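Local coordinates for epidermin biosynthesis protein EpiD (Staphylococcus aureus, PDB 3QJG) that binds flavin mononucleotide and probably catalyses the oxidative decarboxylation of the C-terminal cysteine of a lantibiotic precursor peptide, at residues A[72-77]-A[103-108]; A[93-98]-A[130-135]. All coordinates share one frame; numbering follows the deposited sequence.

Interaction 1: A[72-77]-A[103-108]. With FMN (flavin mononucleotide), chain P.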
loop_
_atom_site.group_PDB
_atom_site.type_symbol
_atom_site.label_atom_id
_atom_site.label_comp_id
_atom_site.label_asym_id
_atom_site.label_seq_id
_atom_site.Cartn_x
_atom_site.Cartn_y
_atom_site.Cartn_z
ATOM N N ASP A 72 -21.704 -5.864 -27.449
ATOM C CA ASP A 72 -22.563 -4.679 -27.330
ATOM C C ASP A 72 -21.876 -3.394 -27.857
ATOM O O ASP A 72 -22.483 -2.577 -28.511
ATOM C CB ASP A 72 -22.937 -4.465 -25.906
ATOM C CG ASP A 72 -23.904 -5.501 -25.384
ATOM O OD1 ASP A 72 -24.422 -6.351 -26.140
ATOM O OD2 ASP A 72 -24.158 -5.422 -24.155
ATOM N N ILE A 73 -20.590 -3.243 -27.550
ATOM C CA ILE A 73 -19.802 -2.146 -28.055
ATOM C C ILE A 73 -19.749 -2.202 -29.578
ATOM O O ILE A 73 -20.032 -1.199 -30.194
ATOM C CB ILE A 73 -18.385 -2.097 -27.418
ATOM C CG1 ILE A 73 -18.487 -1.723 -25.938
ATOM C CG2 ILE A 73 -17.528 -1.078 -28.138
ATOM C CD1 ILE A 73 -17.206 -1.851 -25.141
ATOM N N ALA A 74 -19.359 -3.335 -30.186
ATOM C CA ALA A 74 -19.277 -3.425 -31.633
ATOM C C ALA A 74 -20.606 -3.048 -32.292
ATOM O O ALA A 74 -20.607 -2.242 -33.223
ATOM C CB ALA A 74 -18.772 -4.845 -32.125
ATOM N N ASN A 75 -21.733 -3.556 -31.774
ATOM C CA ASN A 75 -23.063 -3.322 -32.380
ATOM C C ASN A 75 -23.542 -1.891 -32.310
ATOM O O ASN A 75 -24.421 -1.489 -33.063
ATOM C CB ASN A 75 -24.149 -4.138 -31.675
ATOM C CG ASN A 75 -23.974 -5.613 -31.849
ATOM O OD1 ASN A 75 -23.158 -6.105 -32.686
ATOM N ND2 ASN A 75 -24.722 -6.357 -31.052
ATOM N N LYS A 76 -23.005 -1.156 -31.355
ATOM C CA LYS A 76 -23.289 0.275 -31.217
ATOM C C LYS A 76 -22.565 1.113 -32.314
ATOM O O LYS A 76 -22.839 2.297 -32.494
ATOM C CB LYS A 76 -22.801 0.680 -29.821
ATOM C CG LYS A 76 -23.129 2.071 -29.388
ATOM C CD LYS A 76 -22.634 2.284 -27.995
ATOM C CE LYS A 76 -22.281 3.732 -27.793
ATOM N NZ LYS A 76 -23.427 4.528 -27.371
ATOM N N HIS A 77 -21.601 0.509 -33.020
ATOM C CA HIS A 77 -20.825 1.272 -33.977
ATOM C C HIS A 77 -20.972 0.803 -35.444
ATOM O O HIS A 77 -20.973 -0.388 -35.776
ATOM C CB HIS A 77 -19.371 1.323 -33.564
ATOM C CG HIS A 77 -19.144 1.897 -32.199
ATOM N ND1 HIS A 77 -19.113 1.123 -31.058
ATOM C CD2 HIS A 77 -18.892 3.163 -31.797
ATOM C CE1 HIS A 77 -18.886 1.892 -30.015
ATOM N NE2 HIS A 77 -18.737 3.130 -30.433
ATOM N N LEU A 103 -9.118 -5.768 -29.012
ATOM C CA LEU A 103 -8.902 -6.800 -29.999
ATOM C C LEU A 103 -10.116 -7.702 -30.190
ATOM O O LEU A 103 -10.378 -8.189 -31.308
ATOM C CB LEU A 103 -7.717 -7.668 -29.631
ATOM C CG LEU A 103 -6.301 -7.104 -29.617
ATOM C CD1 LEU A 103 -5.308 -8.146 -29.053
ATOM C CD2 LEU A 103 -5.916 -6.721 -31.011
ATOM N N THR A 104 -10.807 -7.972 -29.089
ATOM C CA THR A 104 -12.058 -8.723 -29.105
ATOM C C THR A 104 -13.202 -8.006 -29.866
ATOM O O THR A 104 -13.994 -8.656 -30.584
ATOM C CB THR A 104 -12.545 -9.008 -27.646
ATOM O OG1 THR A 104 -11.487 -9.673 -26.936
ATOM C CG2 THR A 104 -13.815 -9.810 -27.597
ATOM N N ILE A 105 -13.321 -6.706 -29.652
ATOM C CA ILE A 105 -14.170 -5.868 -30.441
ATOM C C ILE A 105 -13.899 -5.986 -31.938
ATOM O O ILE A 105 -14.852 -6.203 -32.683
ATOM C CB ILE A 105 -14.119 -4.412 -30.008
ATOM C CG1 ILE A 105 -14.640 -4.272 -28.587
ATOM C CG2 ILE A 105 -15.052 -3.551 -30.887
ATOM C CD1 ILE A 105 -14.296 -2.899 -27.918
ATOM N N CYS A 106 -12.622 -5.989 -32.356
ATOM C CA CYS A 106 -12.284 -6.021 -33.785
ATOM C C CYS A 106 -12.530 -7.419 -34.404
ATOM O O CYS A 106 -12.984 -7.570 -35.557
ATOM C CB CYS A 106 -10.841 -5.497 -34.026
ATOM S SG CYS A 106 -10.628 -3.744 -33.519
ATOM N N HIS A 107 -12.251 -8.443 -33.614
ATOM C CA HIS A 107 -12.576 -9.819 -33.969
ATOM C C HIS A 107 -14.071 -10.037 -34.279
ATOM O O HIS A 107 -14.425 -10.807 -35.139
ATOM C CB HIS A 107 -12.165 -10.723 -32.820
ATOM C CG HIS A 107 -12.249 -12.163 -33.129
ATOM N ND1 HIS A 107 -11.415 -12.764 -34.044
ATOM C CD2 HIS A 107 -13.077 -13.132 -32.674
ATOM C CE1 HIS A 107 -11.700 -14.051 -34.111
ATOM N NE2 HIS A 107 -12.700 -14.302 -33.280
ATOM N N THR A 108 -14.938 -9.307 -33.616
ATOM C CA THR A 108 -16.357 -9.480 -33.723
ATOM C C THR A 108 -16.961 -8.699 -34.931
ATOM O O THR A 108 -18.168 -8.814 -35.232
ATOM C CB THR A 108 -16.975 -9.027 -32.385
ATOM O OG1 THR A 108 -16.328 -9.734 -31.305
ATOM C CG2 THR A 108 -18.501 -9.272 -32.333
HETATM N N1 FMN P . -15.375 -14.392 -25.433
HETATM C C2 FMN P . -15.660 -15.578 -26.069
HETATM O O2 FMN P . -14.916 -16.085 -26.975
HETATM N N3 FMN P . -16.779 -16.249 -25.636
HETATM C C4 FMN P . -17.626 -15.750 -24.670
HETATM O O4 FMN P . -18.632 -16.412 -24.399
HETATM C C4A FMN P . -17.329 -14.545 -24.056
HETATM N N5 FMN P . -18.154 -13.970 -23.085
HETATM C C5A FMN P . -17.803 -12.777 -22.458
HETATM C C6 FMN P . -18.607 -12.209 -21.467
HETATM C C7 FMN P . -18.245 -11.005 -20.833
HETATM C C7M FMN P . -19.126 -10.379 -19.760
HETATM C C8 FMN P . -17.064 -10.370 -21.233
HETATM C C8M FMN P . -16.593 -9.080 -20.600
HETATM C C9 FMN P . -16.263 -10.938 -22.218
HETATM C C9A FMN P . -16.634 -12.132 -22.838
HETATM N N10 FMN P . -15.837 -12.676 -23.835
HETATM C C10 FMN P . -16.173 -13.881 -24.437
HETATM C "C1'" FMN P . -14.599 -12.026 -24.273
HETATM C "C2'" FMN P . -13.366 -12.716 -23.706
HETATM O "O2'" FMN P . -13.323 -12.793 -22.303
HETATM C "C3'" FMN P . -12.160 -11.929 -24.160
HETATM O "O3'" FMN P . -11.951 -12.024 -25.561
HETATM C "C4'" FMN P . -10.897 -12.401 -23.399
HETATM O "O4'" FMN P . -9.790 -11.745 -23.910
HETATM C "C5'" FMN P . -10.679 -13.856 -23.528
HETATM O "O5'" FMN P . -9.470 -14.187 -22.899
HETATM P P FMN P . -9.111 -15.715 -22.568
HETATM O O1P FMN P . -7.570 -15.831 -22.250
HETATM O O2P FMN P . -9.533 -16.480 -23.732
HETATM O O3P FMN P . -9.995 -16.210 -21.472
#

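Interaction 2: A[93-98]-A[130-135]. With FMN (flavin mononucleotide), chain P.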
loop_
_atom_site.group_PDB
_atom_site.type_symbol
_atom_site.label_atom_id
_atom_site.label_comp_id
_atom_site.label_asym_id
_atom_site.label_seq_id
_atom_site.Cartn_x
_atom_site.Cartn_y
_atom_site.Cartn_z
ATOM N N ILE A 93 -4.908 -9.449 -34.797
ATOM C CA ILE A 93 -6.156 -9.515 -35.532
ATOM C C ILE A 93 -6.119 -10.509 -36.706
ATOM O O ILE A 93 -7.037 -11.286 -36.845
ATOM C CB ILE A 93 -6.648 -8.191 -36.020
ATOM C CG1 ILE A 93 -6.914 -7.240 -34.828
ATOM C CG2 ILE A 93 -7.950 -8.402 -36.743
ATOM C CD1 ILE A 93 -7.020 -5.825 -35.224
ATOM N N ALA A 94 -5.039 -10.512 -37.503
ATOM C CA ALA A 94 -4.978 -11.404 -38.627
ATOM C C ALA A 94 -5.255 -12.794 -38.092
ATOM O O ALA A 94 -5.909 -13.556 -38.778
ATOM C CB ALA A 94 -3.610 -11.326 -39.363
ATOM N N ASN A 95 -4.815 -13.107 -36.857
ATOM C CA ASN A 95 -4.809 -14.517 -36.318
ATOM C C ASN A 95 -5.907 -14.821 -35.325
ATOM O O ASN A 95 -5.954 -15.874 -34.737
ATOM C CB ASN A 95 -3.475 -14.793 -35.659
ATOM C CG ASN A 95 -2.369 -14.975 -36.650
ATOM O OD1 ASN A 95 -2.273 -16.042 -37.276
ATOM N ND2 ASN A 95 -1.473 -13.974 -36.752
ATOM N N GLY A 96 -6.785 -13.888 -35.116
ATOM C CA GLY A 96 -7.937 -14.077 -34.260
ATOM C C GLY A 96 -7.619 -14.032 -32.803
ATOM O O GLY A 96 -8.460 -14.417 -31.978
ATOM N N ILE A 97 -6.470 -13.464 -32.463
ATOM C CA ILE A 97 -5.963 -13.374 -31.091
ATOM C C ILE A 97 -6.689 -12.156 -30.524
ATOM O O ILE A 97 -6.580 -11.071 -31.084
ATOM C CB ILE A 97 -4.446 -13.134 -31.084
ATOM C CG1 ILE A 97 -3.715 -14.252 -31.844
ATOM C CG2 ILE A 97 -3.859 -13.099 -29.648
ATOM C CD1 ILE A 97 -4.368 -15.556 -31.752
ATOM N N CYS A 98 -7.476 -12.345 -29.491
ATOM C CA CYS A 98 -8.175 -11.242 -28.842
ATOM C C CYS A 98 -7.988 -11.353 -27.347
ATOM O O CYS A 98 -8.906 -11.763 -26.647
ATOM C CB CYS A 98 -9.653 -11.240 -29.233
ATOM S SG CYS A 98 -10.466 -12.787 -29.529
ATOM N N GLN A 130 3.277 -8.522 -43.817
ATOM C CA GLN A 130 2.728 -8.421 -45.177
ATOM C C GLN A 130 1.757 -9.542 -45.481
ATOM O O GLN A 130 0.871 -9.362 -46.260
ATOM C CB GLN A 130 3.841 -8.451 -46.254
ATOM C CG GLN A 130 4.643 -7.174 -46.411
ATOM C CD GLN A 130 5.930 -7.426 -47.183
ATOM O OE1 GLN A 130 6.368 -8.579 -47.336
ATOM N NE2 GLN A 130 6.539 -6.361 -47.684
ATOM N N ASN A 131 1.968 -10.736 -44.950
ATOM C CA ASN A 131 1.037 -11.847 -45.207
ATOM C C ASN A 131 -0.341 -11.602 -44.513
ATOM O O ASN A 131 -1.407 -11.947 -45.029
ATOM C CB ASN A 131 1.578 -13.100 -44.607
ATOM C CG ASN A 131 2.797 -13.593 -45.306
ATOM O OD1 ASN A 131 3.137 -13.137 -46.391
ATOM N ND2 ASN A 131 3.466 -14.536 -44.702
ATOM N N ASN A 132 -0.252 -11.071 -43.302
ATOM C CA ASN A 132 -1.415 -10.778 -42.482
ATOM C C ASN A 132 -2.257 -9.661 -43.016
ATOM O O ASN A 132 -3.479 -9.726 -42.945
ATOM C CB ASN A 132 -0.971 -10.533 -41.032
ATOM C CG ASN A 132 -0.676 -11.821 -40.290
ATOM O OD1 ASN A 132 -1.091 -12.875 -40.728
ATOM N ND2 ASN A 132 0.027 -11.740 -39.146
ATOM N N ILE A 133 -1.638 -8.595 -43.505
ATOM C CA ILE A 133 -2.371 -7.540 -44.205
ATOM C C ILE A 133 -3.151 -8.077 -45.409
ATOM O O ILE A 133 -4.327 -7.751 -45.564
ATOM C CB ILE A 133 -1.438 -6.407 -44.640
ATOM C CG1 ILE A 133 -1.024 -5.554 -43.437
ATOM C CG2 ILE A 133 -2.090 -5.544 -45.769
ATOM C CD1 ILE A 133 -2.154 -4.532 -42.900
ATOM N N ARG A 134 -2.534 -8.965 -46.214
ATOM C CA ARG A 134 -3.181 -9.596 -47.364
ATOM C C ARG A 134 -4.380 -10.456 -46.996
ATOM O O ARG A 134 -5.409 -10.404 -47.678
ATOM C CB ARG A 134 -2.189 -10.499 -48.124
ATOM C CG ARG A 134 -1.019 -9.789 -48.772
ATOM C CD ARG A 134 -0.290 -10.751 -49.746
ATOM N NE ARG A 134 0.750 -11.567 -49.094
ATOM C CZ ARG A 134 2.057 -11.265 -49.054
ATOM N NH1 ARG A 134 2.545 -10.151 -49.619
ATOM N NH2 ARG A 134 2.890 -12.083 -48.441
ATOM N N LEU A 135 -4.215 -11.267 -45.936
ATOM C CA LEU A 135 -5.305 -12.038 -45.316
ATOM C C LEU A 135 -6.412 -11.141 -44.751
ATOM O O LEU A 135 -7.614 -11.377 -44.896
ATOM C CB LEU A 135 -4.736 -12.817 -44.143
ATOM C CG LEU A 135 -4.632 -14.322 -44.107
ATOM C CD1 LEU A 135 -3.852 -14.953 -45.286
ATOM C CD2 LEU A 135 -4.049 -14.742 -42.695
HETATM N N1 FMN P . -15.375 -14.392 -25.433
HETATM C C2 FMN P . -15.660 -15.578 -26.069
HETATM O O2 FMN P . -14.916 -16.085 -26.975
HETATM N N3 FMN P . -16.779 -16.249 -25.636
HETATM C C4 FMN P . -17.626 -15.750 -24.670
HETATM O O4 FMN P . -18.632 -16.412 -24.399
HETATM C C4A FMN P . -17.329 -14.545 -24.056
HETATM N N5 FMN P . -18.154 -13.970 -23.085
HETATM C C5A FMN P . -17.803 -12.777 -22.458
HETATM C C6 FMN P . -18.607 -12.209 -21.467
HETATM C C7 FMN P . -18.245 -11.005 -20.833
HETATM C C7M FMN P . -19.126 -10.379 -19.760
HETATM C C8 FMN P . -17.064 -10.370 -21.233
HETATM C C8M FMN P . -16.593 -9.080 -20.600
HETATM C C9 FMN P . -16.263 -10.938 -22.218
HETATM C C9A FMN P . -16.634 -12.132 -22.838
HETATM N N10 FMN P . -15.837 -12.676 -23.835
HETATM C C10 FMN P . -16.173 -13.881 -24.437
HETATM C "C1'" FMN P . -14.599 -12.026 -24.273
HETATM C "C2'" FMN P . -13.366 -12.716 -23.706
HETATM O "O2'" FMN P . -13.323 -12.793 -22.303
HETATM C "C3'" FMN P . -12.160 -11.929 -24.160
HETATM O "O3'" FMN P . -11.951 -12.024 -25.561
HETATM C "C4'" FMN P . -10.897 -12.401 -23.399
HETATM O "O4'" FMN P . -9.790 -11.745 -23.910
HETATM C "C5'" FMN P . -10.679 -13.856 -23.528
HETATM O "O5'" FMN P . -9.470 -14.187 -22.899
HETATM P P FMN P . -9.111 -15.715 -22.568
HETATM O O1P FMN P . -7.570 -15.831 -22.250
HETATM O O2P FMN P . -9.533 -16.480 -23.732
HETATM O O3P FMN P . -9.995 -16.210 -21.472
HETATM O O HOH W 1 0.606 -14.801 -38.846
#

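Interaction 1: A[72-77]-A[103-108]
Ile105 meets Ile73 and Ala74 with its two branches, one for each partner. Its CD1 lies 3.7 Å from Ile73 CG2 and also comes near CB and CD1 of that residue, while its CG2 sits 4.1 Å from Ala74 CB. This is helix-to-helix packing in the alpha/beta flavoprotein fold: helix 70-75 against helix 101-107, with the CA atoms of Ala74 and Ile105 5.8 Å apart. The small Ala74 side chain is consistent with this close approach. The division of work follows from the torsion of Ile105: CG1 stands anti to the carbonyl carbon (chi1 -63°), and its extended end carries CD1 to Ile73, leaving CG2 to turn to Ala74. No hydrogen bond crosses between the segments, and the side-chain contacts are between apolar groups. Thr108 CG2 adds a looser methyl contact to Ala74, though it is tentative since Thr108 is modelled in two conformers. Leu9 of strand 7-12 touches both Ile73 and Ile105, which places the pair on the central sheet.

One residue before Ile105, Thr104 faces the cofactor. Its OG1 accepts from O3' of FMN at 2.8 Å and is also hydrogen-bonded to Asn100 O, so the hydroxyl is gripped twice. The same FMN is bound by Ser40 and Thr86 of the second subunit, which puts the site at an interface.

At the far end of 72-77, the imidazole of His77 turns back on helix 70-75, with Ile73 O close to the plane of the ring. His77 ND1 donates to Ile73 O at 2.6 Å with an N-H...O angle of 145°, approaching from 35° above the carbonyl plane.

Interaction 2: A[93-98]-A[130-135]
The carboxamides of Asn95 and Asn132 meet nearly perpendicular, their planes 82° apart, with the two ND2 atoms 3.6 Å from each other. Both ND2 atoms donate, and no bond joins them directly; a water accepts from each, 3.1 Å from Asn95 ND2 and 3.1 Å from Asn132 ND2. Each nitrogen has a further acceptor on Asn91: its backbone O for Asn95, its side-chain OD1 for Asn132. CG of Asn132 stands anti to its carbonyl carbon (chi1 -78°), which places the amide beside that of Asn95. Ala94 CB lies next to the amide carbon of Asn132, although the modelled spacing is too short to be trusted.

Helix 87-94 ends here in a Schellman motif. Gly96 takes a positive phi of 76°, and its N makes one of the two bonds back into the last turn, to Ile93 O at 3.1 Å; from there the chain runs on to Cys98 at the flavin. Asn95 packs on Asn95 of the second and of the third subunit, consistent with a local threefold axis, and Gly96 O receives Asn91 ND2 of the second subunit. Beyond the turn, Cys98 N is bonded to Asn88 OD1 of that same neighbour. Cys98 O accepts from the ribityl hydroxyl O4' of FMN at 2.9 Å; O3' of FMN is farther from Cys98 O, at 3.2 Å, and its single proton must be shared between this oxygen and Thr104 OG1.

The centres of interactions 1 and 2 lie about 17 Å apart, and their segments alternate along the chain: 72-77, 93-98, 103-108, 130-135. Helices 70-75, 87-94, 101-107 and 127-138 are thereby paired first with third and second with fourth. The short connection between helices 87-94 and 101-107 joins the two contacts directly, with Thr104 OG1 packing 3.3 Å from Cys98 CB and Leu103 against the same residue. Both contacts reach the ribityl chain of one FMN, interaction 1 through Thr104 and interaction 2 through Cys98. Because both also touch the second subunit, which supplies other FMN ligands, the cofactor site spans the subunit interface, and binding probably depends on assembly.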